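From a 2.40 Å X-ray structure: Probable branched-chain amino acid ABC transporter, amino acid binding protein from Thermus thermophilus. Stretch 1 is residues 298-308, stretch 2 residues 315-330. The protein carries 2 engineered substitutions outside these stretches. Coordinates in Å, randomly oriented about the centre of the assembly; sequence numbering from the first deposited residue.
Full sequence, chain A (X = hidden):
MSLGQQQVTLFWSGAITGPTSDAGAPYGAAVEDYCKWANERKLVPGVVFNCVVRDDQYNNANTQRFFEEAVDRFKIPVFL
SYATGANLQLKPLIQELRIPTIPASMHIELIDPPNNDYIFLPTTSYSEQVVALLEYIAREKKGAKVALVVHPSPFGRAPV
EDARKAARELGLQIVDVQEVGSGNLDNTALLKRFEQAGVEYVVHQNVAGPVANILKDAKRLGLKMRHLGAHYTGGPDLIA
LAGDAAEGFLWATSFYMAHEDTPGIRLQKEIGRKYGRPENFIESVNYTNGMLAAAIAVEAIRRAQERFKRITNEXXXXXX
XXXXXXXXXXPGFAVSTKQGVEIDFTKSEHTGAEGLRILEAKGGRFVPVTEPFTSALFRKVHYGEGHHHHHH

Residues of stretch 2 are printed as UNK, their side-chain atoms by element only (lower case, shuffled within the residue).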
# COMPACT_ATOMS: atom_id res chain seq x y z
N VAL A 298 -3.24 21.01 13.05
CA VAL A 298 -2.60 22.23 12.70
C VAL A 298 -3.44 23.43 13.19
O VAL A 298 -2.90 24.43 13.69
CB VAL A 298 -2.27 22.31 11.20
CG1 VAL A 298 -1.79 23.75 10.83
CG2 VAL A 298 -1.24 21.24 10.85
N GLU A 299 -4.75 23.37 13.09
CA GLU A 299 -5.47 24.55 13.63
C GLU A 299 -5.35 24.70 15.16
O GLU A 299 -5.33 25.80 15.66
CB GLU A 299 -6.92 24.59 13.13
CG GLU A 299 -7.86 25.63 13.82
CD GLU A 299 -7.62 27.07 13.39
OE1 GLU A 299 -6.72 27.28 12.57
OE2 GLU A 299 -8.33 28.00 13.88
N ALA A 300 -5.28 23.61 15.91
CA ALA A 300 -5.15 23.76 17.36
C ALA A 300 -3.76 24.26 17.75
O ALA A 300 -3.65 25.05 18.70
CB ALA A 300 -5.46 22.47 18.06
N ILE A 301 -2.70 23.84 17.06
CA ILE A 301 -1.36 24.38 17.22
C ILE A 301 -1.30 25.90 16.96
O ILE A 301 -0.66 26.62 17.66
CB ILE A 301 -0.27 23.64 16.32
CG1 ILE A 301 -0.01 22.20 16.72
CG2 ILE A 301 0.98 24.37 16.27
CD1 ILE A 301 -0.89 21.74 17.64
N ARG A 302 -2.01 26.34 15.95
CA ARG A 302 -2.10 27.73 15.60
C ARG A 302 -2.79 28.54 16.68
O ARG A 302 -2.33 29.57 17.04
CB ARG A 302 -2.77 27.95 14.24
CG ARG A 302 -2.71 29.34 13.75
CD ARG A 302 -3.61 29.65 12.63
NE ARG A 302 -4.96 29.58 13.03
CZ ARG A 302 -5.66 30.55 13.57
NH1 ARG A 302 -5.15 31.73 13.76
NH2 ARG A 302 -6.88 30.32 13.91
N ARG A 303 -3.89 28.04 17.19
CA ARG A 303 -4.58 28.66 18.28
C ARG A 303 -3.77 28.65 19.55
O ARG A 303 -3.70 29.61 20.23
CB ARG A 303 -5.95 28.07 18.46
CG ARG A 303 -6.92 28.55 17.48
CD ARG A 303 -7.94 27.57 17.29
NE ARG A 303 -8.89 27.84 16.26
CZ ARG A 303 -10.18 27.77 16.44
NH1 ARG A 303 -10.60 27.54 17.62
NH2 ARG A 303 -11.00 27.96 15.46
N ALA A 304 -3.10 27.57 19.83
CA ALA A 304 -2.14 27.57 20.91
C ALA A 304 -1.08 28.71 20.75
O ALA A 304 -0.69 29.32 21.76
CB ALA A 304 -1.46 26.16 21.08
N GLN A 305 -0.63 28.99 19.53
CA GLN A 305 0.44 29.98 19.40
C GLN A 305 -0.06 31.37 19.61
O GLN A 305 0.62 32.20 20.21
CB GLN A 305 1.11 29.94 18.05
CG GLN A 305 2.39 29.19 18.10
CD GLN A 305 3.63 30.07 18.23
OE1 GLN A 305 4.42 29.90 19.17
NE2 GLN A 305 3.83 30.95 17.27
N GLU A 306 -1.24 31.62 19.06
CA GLU A 306 -1.89 32.89 19.18
C GLU A 306 -2.21 33.20 20.66
O GLU A 306 -1.89 34.27 21.12
CB GLU A 306 -3.13 32.88 18.29
CG GLU A 306 -4.33 33.71 18.77
CD GLU A 306 -5.69 33.03 18.41
OE1 GLU A 306 -6.07 32.04 19.13
OE2 GLU A 306 -6.34 33.50 17.43
N ARG A 307 -2.78 32.24 21.39
CA ARG A 307 -3.19 32.49 22.77
C ARG A 307 -1.98 32.48 23.73
O ARG A 307 -1.77 33.44 24.46
CB ARG A 307 -4.27 31.50 23.23
CG ARG A 307 -5.41 32.06 24.12
CD ARG A 307 -6.63 31.04 24.21
NE ARG A 307 -7.40 30.94 22.93
CZ ARG A 307 -8.20 29.92 22.54
NH1 ARG A 307 -8.38 28.84 23.31
NH2 ARG A 307 -8.82 29.98 21.36
N PHE A 308 -1.16 31.42 23.70
CA PHE A 308 -0.15 31.23 24.73
C PHE A 308 1.27 31.53 24.30
O PHE A 308 2.15 31.70 25.16
CB PHE A 308 -0.22 29.82 25.28
CG PHE A 308 -1.56 29.47 25.84
CD1 PHE A 308 -1.90 29.83 27.14
CD2 PHE A 308 -2.49 28.77 25.08
CE1 PHE A 308 -3.15 29.52 27.67
CE2 PHE A 308 -3.73 28.44 25.59
CZ PHE A 308 -4.06 28.81 26.89
N UNK A 315 -1.36 23.41 26.02
CA UNK A 315 -1.92 24.55 25.31
C UNK A 315 -2.76 24.09 24.14
O UNK A 315 -3.81 24.70 23.87
o UNK A 315 0.06 24.93 23.97
c UNK A 315 -0.13 26.09 26.05
c UNK A 315 -0.88 25.56 24.85
N UNK A 316 -2.29 23.02 23.47
CA UNK A 316 -3.03 22.43 22.36
C UNK A 316 -4.36 21.85 22.84
O UNK A 316 -5.38 22.03 22.17
c UNK A 316 -3.15 20.38 20.92
c UNK A 316 -1.22 21.90 20.76
c UNK A 316 -2.23 21.31 21.68
N UNK A 317 -4.33 21.20 24.01
CA UNK A 317 -5.55 20.76 24.66
C UNK A 317 -6.57 21.92 24.81
O UNK A 317 -7.74 21.79 24.41
c UNK A 317 -8.47 18.21 27.17
c UNK A 317 -7.29 18.53 26.47
c UNK A 317 -6.98 20.48 27.81
o UNK A 317 -10.07 18.70 28.83
c UNK A 317 -6.54 19.67 26.78
c UNK A 317 -8.17 20.17 28.52
c UNK A 317 -8.90 19.04 28.17
c UNK A 317 -5.27 20.01 25.99
N UNK A 318 -6.09 23.08 25.29
CA UNK A 318 -6.95 24.25 25.61
C UNK A 318 -7.51 24.85 24.36
O UNK A 318 -8.63 25.33 24.32
c UNK A 318 -6.93 24.64 28.71
o UNK A 318 -7.98 25.27 28.58
c UNK A 318 -5.73 24.96 27.82
n UNK A 318 -6.77 23.67 29.63
c UNK A 318 -6.18 25.33 26.38
N UNK A 319 -6.71 24.84 23.31
CA UNK A 319 -7.17 25.26 21.98
C UNK A 319 -8.30 24.34 21.48
O UNK A 319 -9.27 24.82 20.94
c UNK A 319 -6.01 25.29 21.01
N UNK A 320 -8.20 23.04 21.69
CA UNK A 320 -9.25 22.13 21.19
C UNK A 320 -10.58 22.26 21.91
O UNK A 320 -11.62 22.27 21.27
c UNK A 320 -7.70 20.38 20.16
c UNK A 320 -8.75 20.64 21.25
c UNK A 320 -9.91 19.61 21.27
c UNK A 320 -6.88 19.19 20.53
N UNK A 321 -10.55 22.37 23.25
CA UNK A 321 -11.77 22.43 24.07
C UNK A 321 -12.40 23.81 24.06
O UNK A 321 -13.50 23.98 24.55
c UNK A 321 -11.57 21.98 25.57
c UNK A 321 -11.02 20.56 25.67
c UNK A 321 -10.63 22.90 26.32
N UNK A 322 -11.68 24.80 23.53
CA UNK A 322 -12.27 26.10 23.22
C UNK A 322 -12.78 26.23 21.78
O UNK A 322 -13.23 27.32 21.37
N UNK A 323 -12.68 25.15 21.00
CA UNK A 323 -13.05 25.15 19.56
C UNK A 323 -14.55 24.90 19.40
O UNK A 323 -14.97 23.83 18.93
c UNK A 323 -12.24 24.06 18.84
s UNK A 323 -11.02 22.75 16.67
c UNK A 323 -12.07 24.15 17.31
c UNK A 323 -9.41 23.48 16.74
N UNK A 324 -15.35 25.89 19.82
CA UNK A 324 -16.82 25.79 19.76
C UNK A 324 -17.54 27.11 19.57
O UNK A 324 -16.95 28.20 19.67
c UNK A 324 -16.80 25.70 22.28
o UNK A 324 -17.08 26.85 22.62
c UNK A 324 -17.36 25.11 21.01
n UNK A 324 -16.00 24.94 22.97
N UNK A 325 -18.83 27.01 19.27
CA UNK A 325 -19.65 28.19 18.94
C UNK A 325 -19.13 28.91 17.71
O UNK A 325 -18.80 28.29 16.71
N UNK A 326 -19.08 30.24 17.76
CA UNK A 326 -18.48 31.10 16.73
C UNK A 326 -16.97 30.87 16.61
O UNK A 326 -16.34 31.40 15.71
c UNK A 326 -19.68 31.01 18.87
c UNK A 326 -18.69 32.54 17.27
c UNK A 326 -19.62 32.41 18.41
N UNK A 327 -16.39 30.14 17.56
CA UNK A 327 -14.96 29.84 17.55
C UNK A 327 -14.73 28.39 17.05
O UNK A 327 -13.67 27.79 17.28
n UNK A 327 -12.32 30.92 18.08
o UNK A 327 -12.20 29.56 19.89
c UNK A 327 -14.40 30.05 18.97
c UNK A 327 -12.88 30.17 19.01
N UNK A 328 -15.72 27.85 16.35
CA UNK A 328 -15.61 26.52 15.80
C UNK A 328 -14.69 26.53 14.57
O UNK A 328 -14.43 27.59 13.99
c UNK A 328 -16.98 25.96 15.42
N UNK A 329 -14.22 25.35 14.19
CA UNK A 329 -13.35 25.24 13.05
C UNK A 329 -14.19 24.75 11.86
O UNK A 329 -14.87 23.71 11.92
c UNK A 329 -11.16 24.14 12.31
c UNK A 329 -12.15 24.33 13.41
c UNK A 329 -10.66 25.23 11.60
c UNK A 329 -9.73 25.04 10.56
c UNK A 329 -10.69 22.86 12.02
c UNK A 329 -9.76 22.64 11.00
c UNK A 329 -9.29 23.74 10.26
N UNK A 330 -14.20 25.54 10.80
CA UNK A 330 -14.97 25.20 9.64
C UNK A 330 -14.10 25.07 8.40
O UNK A 330 -14.11 25.93 7.55
c UNK A 330 -15.86 27.61 9.95
n UNK A 330 -16.05 30.25 7.64
c UNK A 330 -15.27 29.97 8.91
c UNK A 330 -14.86 28.46 9.07
c UNK A 330 -16.12 26.18 9.45
O HOH W 1 -9.91 27.17 20.65

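Position 315 carries one carbon bearing an oxygen and a second carbon; its CB lies 3.6 Å from Phe 308 CD2, and the side-chain oxygen is 3.5 Å from Ala 304 CB. This beta-branched hydroxyl side chain is Thr 315. At 316 a carbon carries two more carbons, one of them 3.1 Å from Ile 301 CD1, a tight apolar contact; this is Val 316. Position 317 has one carbon and a six-carbon ring bearing an oxygen; its CA-to-CB bond points away from stretch 1 and the side chain makes no contact with it: Tyr 317. Three carbons, the third holding an oxygen and a nitrogen, mark 318 as an amide, Gln 318, whose CB is 4.0 Å from Phe 308 CE2. Position 319 has a single carbon, 3.3 Å from Ala 300 O and 3.8 Å from Arg 303 CB, and is Ala 319.

Four carbons forked at the first, with one arm two carbons long, identify 320 as Ile 320; its CG1 lies 3.7 Å from Ala 300 CB. Three carbons in a fork, out of contact, give Val 321. No side-chain atom is present at 322, Gly 322. At 323 an unbranched chain of two carbons, sulfur and carbon is Met 323, whose CE covers one face of the Arg 303 guanidinium and reaches 3.9 Å from Glu 299 CG.

Position 324, two carbons with an oxygen and a nitrogen on the second, is Asn 324, its CA-to-CB bond pointing away. Position 325 is bare; its positive phi favours the residue found, Gly 325. Three carbons closing onto the backbone nitrogen make 326 Pro 326. At 327 two carbons end in an oxygen and a nitrogen, the amide of Asn 327, while its backbone O faces Arg 303. A lone carbon turned away gives Ala 328. One carbon and an unsubstituted six-carbon ring beneath Glu 299 define Phe 329, and four carbons in a row ending in nitrogen, beyond reach of stretch 1, define Lys 330.

The helices cross at 106°, with axes approaching to 7.9 Å. Small side chains permit this: Ala 300 and Ala 319 have CA atoms 5.3 Å apart, as do Ala 304 and Thr 315. Beyond the crossing, Arg 303 fastens the loop, donating from NH1 and NH2 to Asn 327 O at 3.1 and 3.2 Å. Its NE is held by a salt bridge to Glu 299 OE2 at 2.5 Å, while Glu 299 CB packs over the Phe 329 ring. A water accepts from Arg 303 NH1 and Arg 307 NH2 and donates to Ala 319 O, tying both arginines to the second helix.

Stretch 2 315-330: TVYQAIVGMNGPNAFK
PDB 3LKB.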